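Local coordinates for protein sulfotransferase (Mus musculus, PDB 5X2B) that probably transfers sulfo groups to acceptor molecules, as its sulfotransferase family does, and binds the nucleotide adenosine-3'-5'-diphosphate, at residues Glu93-Val97 / Thr98-Lys102; Lys178-Phe181 / Val182-Leu185; Ala202-Ala205 / Arg206-Phe210. One frame throughout, in Å; residues are numbered along the deposited sequence.

Contact 1: Glu93-Val97 / Thr98-Lys102; sequences EMLPV and TVKQK
Val99 settles against Leu95 and Pro96 where a loop turns into the first turn of a helix. Its CG1 stands anti to the backbone N (chi1 175°), which leaves CG2 beside that nitrogen and directed back at the proline. CG2 lies alongside Pro96 CB at 3.8 Å, the two side chains pointing the same way, whereas CG1 meets Leu95 CD2 at 4.1 Å with the leucine crossing it at about a right angle. Pro96 is the N-cap residue, and its carbonyl starts the helical bonding: Val99 N reaches Pro96 O at 2.7 Å, coming from above the carbonyl plane, and Lys100 N adds a weak bond to the same oxygen.

Lys100 leaves the helix with CG anti to its carbonyl carbon (chi1 -64°) and then runs extended back along the loop, passing obliquely across Leu95. Its NZ makes a weak bond of 3.3 Å to Glu93 O. The main hold on the ammonium is Tyr92, through its carbonyl oxygen and a cation-pi contact with its ring.

On the more exposed side, Val97 CG2 passes slantwise over Gln101, the exact fit being doubtful, and Gln101 OE1 takes a weak bond from Thr98 OG1.

The segment opens helix 97-102, the helix of a beta-alpha-beta crossover from strand 83-88 to strand 105-110, which flank strand 35-38 in the parallel sheet. Asp26 OD1 accepts from Val97 N, while Phe28 and Ala30 of the same loop region pack on Val99 and Thr98.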
# COMPACT_ATOMS: atom_id res chain seq x y z
N GLU A 93 -10.18 2.95 10.31
CA GLU A 93 -10.98 2.45 11.43
C GLU A 93 -10.33 1.28 12.11
O GLU A 93 -10.40 1.12 13.32
CB GLU A 93 -12.31 1.97 10.91
CG GLU A 93 -12.95 0.96 11.82
CD GLU A 93 -13.51 1.60 13.04
OE1 GLU A 93 -14.64 2.13 12.91
OE2 GLU A 93 -12.84 1.62 14.10
N MET A 94 -9.73 0.42 11.30
CA MET A 94 -9.20 -0.80 11.82
C MET A 94 -7.79 -0.65 12.22
O MET A 94 -7.25 -1.45 12.92
CB MET A 94 -9.34 -1.88 10.79
CG MET A 94 -10.79 -2.28 10.70
SD MET A 94 -11.09 -3.60 9.52
CE MET A 94 -10.26 -2.86 8.12
N LEU A 95 -7.17 0.40 11.75
CA LEU A 95 -5.93 0.77 12.34
C LEU A 95 -6.13 0.85 13.87
O LEU A 95 -7.08 1.47 14.35
CB LEU A 95 -5.54 2.12 11.78
CG LEU A 95 -4.09 2.47 12.09
CD1 LEU A 95 -3.15 1.79 11.17
CD2 LEU A 95 -3.90 3.91 11.96
N PRO A 96 -5.23 0.21 14.65
CA PRO A 96 -5.22 0.10 16.10
C PRO A 96 -5.29 1.41 16.78
O PRO A 96 -4.49 2.27 16.48
CB PRO A 96 -3.86 -0.50 16.38
CG PRO A 96 -3.61 -1.33 15.23
CD PRO A 96 -4.17 -0.63 14.07
N VAL A 97 -6.22 1.55 17.70
CA VAL A 97 -6.44 2.83 18.31
C VAL A 97 -5.16 3.34 18.83
O VAL A 97 -4.86 4.50 18.75
CB VAL A 97 -7.27 2.69 19.52
CG1 VAL A 97 -6.60 1.78 20.49
CG2 VAL A 97 -7.44 4.06 20.12
N THR A 98 -4.39 2.43 19.37
CA THR A 98 -3.24 2.81 20.10
C THR A 98 -2.28 3.53 19.16
O THR A 98 -1.49 4.35 19.57
CB THR A 98 -2.62 1.56 20.66
OG1 THR A 98 -2.73 1.58 22.09
CG2 THR A 98 -1.21 1.44 20.25
N VAL A 99 -2.36 3.22 17.88
CA VAL A 99 -1.51 3.90 16.92
C VAL A 99 -2.06 5.30 16.76
O VAL A 99 -1.33 6.28 16.54
CB VAL A 99 -1.52 3.21 15.52
CG1 VAL A 99 -0.72 4.01 14.51
CG2 VAL A 99 -0.93 1.86 15.60
N LYS A 100 -3.38 5.41 16.87
CA LYS A 100 -3.97 6.71 16.72
C LYS A 100 -3.50 7.55 17.90
O LYS A 100 -3.10 8.70 17.73
CB LYS A 100 -5.48 6.59 16.57
CG LYS A 100 -5.82 5.84 15.30
CD LYS A 100 -7.26 5.47 15.18
CE LYS A 100 -7.40 4.31 14.22
NZ LYS A 100 -8.82 3.85 14.21
N GLN A 101 -3.47 6.92 19.07
CA GLN A 101 -3.20 7.58 20.36
C GLN A 101 -1.79 8.08 20.41
O GLN A 101 -1.52 9.16 20.88
CB GLN A 101 -3.46 6.63 21.53
CG GLN A 101 -4.65 5.66 21.31
CD GLN A 101 -5.20 5.00 22.60
OE1 GLN A 101 -4.53 4.24 23.28
NE2 GLN A 101 -6.45 5.31 22.90
N LYS A 102 -0.85 7.32 19.90
CA LYS A 102 0.52 7.78 19.90
C LYS A 102 0.82 8.81 18.83
O LYS A 102 1.87 9.45 18.86
CB LYS A 102 1.45 6.60 19.69
CG LYS A 102 1.39 5.59 20.78
CD LYS A 102 2.07 6.11 21.99
CE LYS A 102 2.31 4.99 22.94
NZ LYS A 102 1.00 4.45 23.43

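Contact 2: Lys178-Phe181 / Val182-Leu185; sequences KKDF and VKSL
Phe181 and Leu185 make the tight side of this helix start. Phe181 CG is anti to the backbone N (chi1 168°), which carries the ring beside the following turn, where CE1 meets Leu185 CD2 at 3.8 Å. Beneath them Leu185 N gives Phe181 O a nearly straight bond of 2.9 Å. Phe181 also packs on Ala205 and Thr208, and Leu185 on Met201, so helix 198-208 packs on this flank. Lys178, just before the junction, touches adenosine-3'-5'-diphosphate and bonds through NZ to Gly242 O.

The other flank is looser. Lys179 and Lys183 cross there through their aliphatic parts, Lys179 CE to Lys183 CD at 4.1 Å. Lys179 NZ and Lys183 NZ stay 5.7 Å apart. On the lysine side sits Asp180, which ends helix 174-179 and is the N-cap of helix 181-191. Its OD1 takes Lys183 N at 3.2 Å from above the carboxylate plane, and its carbonyl oxygen is weakly bonded by Ser184 N. Replacing Asp180 with an alanine removes the carboxylate and would probably leave Lys183 N without its side-chain acceptor.

A carboxylate at this amino end is likely to be favoured by the helix dipole, and with Asp180 OD2 5.0 Å from Lys183 NZ it probably eases the charge of that lysine.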
# COMPACT_ATOMS: atom_id res chain seq x y z
N LYS A 178 6.96 8.06 -10.01
CA LYS A 178 7.43 7.84 -11.34
C LYS A 178 8.04 9.15 -11.89
O LYS A 178 9.22 9.22 -12.24
CB LYS A 178 6.26 7.35 -12.16
CG LYS A 178 5.60 6.12 -11.56
CD LYS A 178 6.23 4.91 -12.07
CE LYS A 178 6.13 4.87 -13.56
NZ LYS A 178 7.04 3.81 -14.07
N LYS A 179 7.23 10.20 -11.88
CA LYS A 179 7.65 11.53 -12.37
C LYS A 179 9.03 12.03 -11.91
O LYS A 179 9.90 12.29 -12.71
CB LYS A 179 6.60 12.60 -11.98
CG LYS A 179 6.99 13.55 -10.79
CD LYS A 179 5.78 14.26 -10.11
CE LYS A 179 6.18 15.09 -8.86
NZ LYS A 179 5.01 15.73 -8.16
N ASP A 180 9.20 12.19 -10.61
CA ASP A 180 10.36 12.87 -10.07
C ASP A 180 10.56 12.22 -8.76
O ASP A 180 10.09 12.67 -7.72
CB ASP A 180 10.15 14.36 -9.88
CG ASP A 180 11.46 15.11 -9.64
OD1 ASP A 180 12.35 14.60 -8.92
OD2 ASP A 180 11.58 16.22 -10.18
N PHE A 181 11.22 11.09 -8.84
CA PHE A 181 11.38 10.24 -7.71
C PHE A 181 12.16 10.88 -6.58
O PHE A 181 11.95 10.58 -5.42
CB PHE A 181 12.15 9.02 -8.15
CG PHE A 181 12.62 8.21 -7.02
CD1 PHE A 181 13.75 8.56 -6.32
CD2 PHE A 181 11.89 7.12 -6.62
CE1 PHE A 181 14.17 7.80 -5.29
CE2 PHE A 181 12.30 6.36 -5.56
CZ PHE A 181 13.44 6.69 -4.89
N VAL A 182 13.11 11.72 -6.92
CA VAL A 182 13.95 12.33 -5.94
C VAL A 182 13.22 13.41 -5.13
O VAL A 182 13.48 13.58 -3.95
CB VAL A 182 15.12 12.98 -6.64
CG1 VAL A 182 15.87 13.89 -5.68
CG2 VAL A 182 16.01 11.92 -7.20
N LYS A 183 12.34 14.17 -5.79
CA LYS A 183 11.61 15.24 -5.13
C LYS A 183 10.76 14.58 -4.09
O LYS A 183 10.63 15.04 -2.97
CB LYS A 183 10.73 15.97 -6.11
CG LYS A 183 9.76 16.92 -5.41
CD LYS A 183 8.46 17.11 -6.19
CE LYS A 183 8.64 18.01 -7.38
NZ LYS A 183 9.28 19.31 -7.01
N SER A 184 10.20 13.45 -4.47
CA SER A 184 9.52 12.57 -3.52
C SER A 184 10.35 12.08 -2.36
O SER A 184 10.02 12.29 -1.20
CB SER A 184 9.08 11.31 -4.25
OG SER A 184 8.19 11.64 -5.28
N LEU A 185 11.38 11.35 -2.69
CA LEU A 185 12.24 10.83 -1.66
C LEU A 185 12.60 11.88 -0.56
O LEU A 185 12.39 11.69 0.63
CB LEU A 185 13.48 10.36 -2.35
CG LEU A 185 14.51 9.94 -1.34
CD1 LEU A 185 13.80 9.09 -0.29
CD2 LEU A 185 15.55 9.19 -2.09

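Contact 3: Ala202-Ala205 / Arg206-Phe210; sequences AKIA and RSTSF. With A3P (adenosine-3'-5'-diphosphate), chain M.
Phe210 turns the edge of its ring to the adenine of adenosine-3'-5'-diphosphate: purine C5 lies in the plane of the phenyl ring, and CD1 stands over the purine face, 3.7 Å from that C5. With CG anti to the backbone N (chi1 173°), the side chain runs along this one face, CB beginning 3.7 Å from the nucleotide's N1, while CE1 approaches the ribose O2' obliquely. At the purine's own edge, N6 sits 3.0 Å from Thr208 O and 3.2 Å from Phe210 N, so two backbone atoms lie close to the amino group. Phe239 meets the Phe210 ring edge-to-face.

Two residues earlier, Thr208 closes on its own helix. Its OG1, placed between the backbone N and the carbonyl carbon (chi1 58°), gives Ile204 O a bond of 2.7 Å from above the carbonyl plane. The methyl CG2 lies alongside Ile204 CG2 at 3.9 Å. Thr208 N bonds to Ala205 O at 3.1 Å, and farther up the helix Arg206 N reaches Ala202 O at 3.3 Å. The hydroxyl thus adds a side-chain bond to a carbonyl in the last turn of the helix.

Ser209 is the N-cap of helix 210-214, its OG accepting from Glu212 N in one of two modelled conformers, so helix 198-208 hands the chain straight to the next. Helix 181-191 lies against this part of helix 198-208, and Arg54 touches Ile204, Ser207 and Thr208.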
# COMPACT_ATOMS: atom_id res chain seq x y z
N ALA A 202 20.81 9.42 -4.71
CA ALA A 202 20.99 9.02 -6.09
C ALA A 202 21.31 7.56 -6.15
O ALA A 202 21.23 6.94 -7.20
CB ALA A 202 22.12 9.80 -6.69
N LYS A 203 21.69 7.02 -5.01
CA LYS A 203 22.09 5.63 -4.96
C LYS A 203 20.87 4.84 -4.77
O LYS A 203 20.74 3.72 -5.22
CB LYS A 203 23.01 5.42 -3.79
CG LYS A 203 24.12 4.54 -4.11
CD LYS A 203 25.14 4.63 -3.02
CE LYS A 203 25.92 5.92 -3.08
NZ LYS A 203 27.20 5.75 -2.32
N ILE A 204 19.93 5.45 -4.08
CA ILE A 204 18.72 4.74 -3.76
C ILE A 204 17.91 4.66 -5.00
O ILE A 204 17.25 3.67 -5.28
CB ILE A 204 17.87 5.53 -2.84
CG1 ILE A 204 18.73 6.18 -1.78
CG2 ILE A 204 16.80 4.63 -2.25
CD1 ILE A 204 18.56 5.54 -0.49
N ALA A 205 17.92 5.77 -5.71
CA ALA A 205 17.21 5.88 -6.97
C ALA A 205 17.70 4.74 -7.87
O ALA A 205 16.92 3.91 -8.32
CB ALA A 205 17.48 7.23 -7.58
N ARG A 206 19.01 4.72 -8.10
CA ARG A 206 19.68 3.60 -8.77
C ARG A 206 19.13 2.25 -8.22
O ARG A 206 18.46 1.51 -8.94
CB ARG A 206 21.21 3.77 -8.60
CG ARG A 206 22.14 2.89 -9.48
CD ARG A 206 23.65 3.33 -9.47
NE ARG A 206 24.48 2.70 -10.52
CZ ARG A 206 25.80 2.83 -10.65
NH1 ARG A 206 26.50 3.58 -9.80
NH2 ARG A 206 26.44 2.21 -11.62
N SER A 207 19.33 1.97 -6.95
CA SER A 207 18.94 0.67 -6.40
C SER A 207 17.44 0.33 -6.52
O SER A 207 17.06 -0.85 -6.51
CB SER A 207 19.38 0.63 -4.96
OG SER A 207 19.47 1.97 -4.47
N THR A 208 16.58 1.32 -6.64
CA THR A 208 15.15 1.02 -6.50
C THR A 208 14.34 1.06 -7.79
O THR A 208 13.13 0.85 -7.76
CB THR A 208 14.46 1.94 -5.47
OG1 THR A 208 14.63 3.32 -5.84
CG2 THR A 208 15.05 1.72 -4.11
N SER A 209 14.97 1.30 -8.93
CA SER A 209 14.23 1.34 -10.20
C SER A 209 13.47 0.03 -10.41
O SER A 209 13.97 -1.07 -10.13
CB SER A 209 15.18 1.57 -11.38
OG SER A 209 15.83 0.37 -11.77
N PHE A 210 12.26 0.16 -10.89
CA PHE A 210 11.43 -0.99 -11.16
C PHE A 210 12.21 -2.19 -11.69
O PHE A 210 12.21 -3.27 -11.11
CB PHE A 210 10.41 -0.62 -12.21
CG PHE A 210 9.62 -1.78 -12.68
CD1 PHE A 210 8.50 -2.18 -11.99
CD2 PHE A 210 10.02 -2.50 -13.78
CE1 PHE A 210 7.77 -3.27 -12.40
CE2 PHE A 210 9.29 -3.59 -14.20
CZ PHE A 210 8.16 -3.98 -13.50
P1 A3P M . 1.64 -2.73 -12.14
O1P A3P M . 2.92 -3.16 -12.80
O2P A3P M . 0.58 -3.86 -12.10
O3P A3P M . 0.99 -1.62 -12.97
P2 A3P M . 2.19 -3.15 -4.59
O4P A3P M . 1.84 -4.54 -4.56
O5P A3P M . 1.26 -2.40 -3.67
O6P A3P M . 3.62 -2.90 -4.08
O5' A3P M . 1.94 -2.61 -6.11
C5' A3P M . 2.30 -3.23 -7.33
C4' A3P M . 2.53 -2.31 -8.45
O4' A3P M . 3.72 -1.63 -8.17
C3' A3P M . 2.74 -2.96 -9.77
O3' A3P M . 1.99 -2.25 -10.73
C2' A3P M . 4.15 -2.85 -10.00
O2' A3P M . 4.33 -2.87 -11.41
C1' A3P M . 4.51 -1.58 -9.33
N9 A3P M . 5.94 -1.31 -8.95
C8 A3P M . 6.69 -2.05 -8.10
N7 A3P M . 7.92 -1.52 -7.98
C5 A3P M . 7.97 -0.42 -8.73
C6 A3P M . 8.95 0.53 -9.00
N6 A3P M . 10.26 0.43 -8.43
N1 A3P M . 8.68 1.56 -9.81
C2 A3P M . 7.47 1.67 -10.36
N3 A3P M . 6.52 0.77 -10.14
C4 A3P M . 6.71 -0.28 -9.34

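How the contacts relate
All three contacts are partly buried junctions where a helix begins or ends, none of them in the deep core. Contact 2 joins helix 174-179 to helix 181-191, and the latter packs on helix 198-208 of contact 3; their centres are 11 Å apart, and Phe181 CZ lies 3.7 Å from Thr208 OG1. Contact 1 stands apart at the sheet's crossover, its nearest atoms about 21 Å from contact 2 and about 24 Å from contact 3. Contact 1 joins backbone bonds with apolar packing, contact 2 uses a carboxylate cap, and contact 3 adds one threonine hydroxyl to helical bonds and borders the nucleotide's adenine.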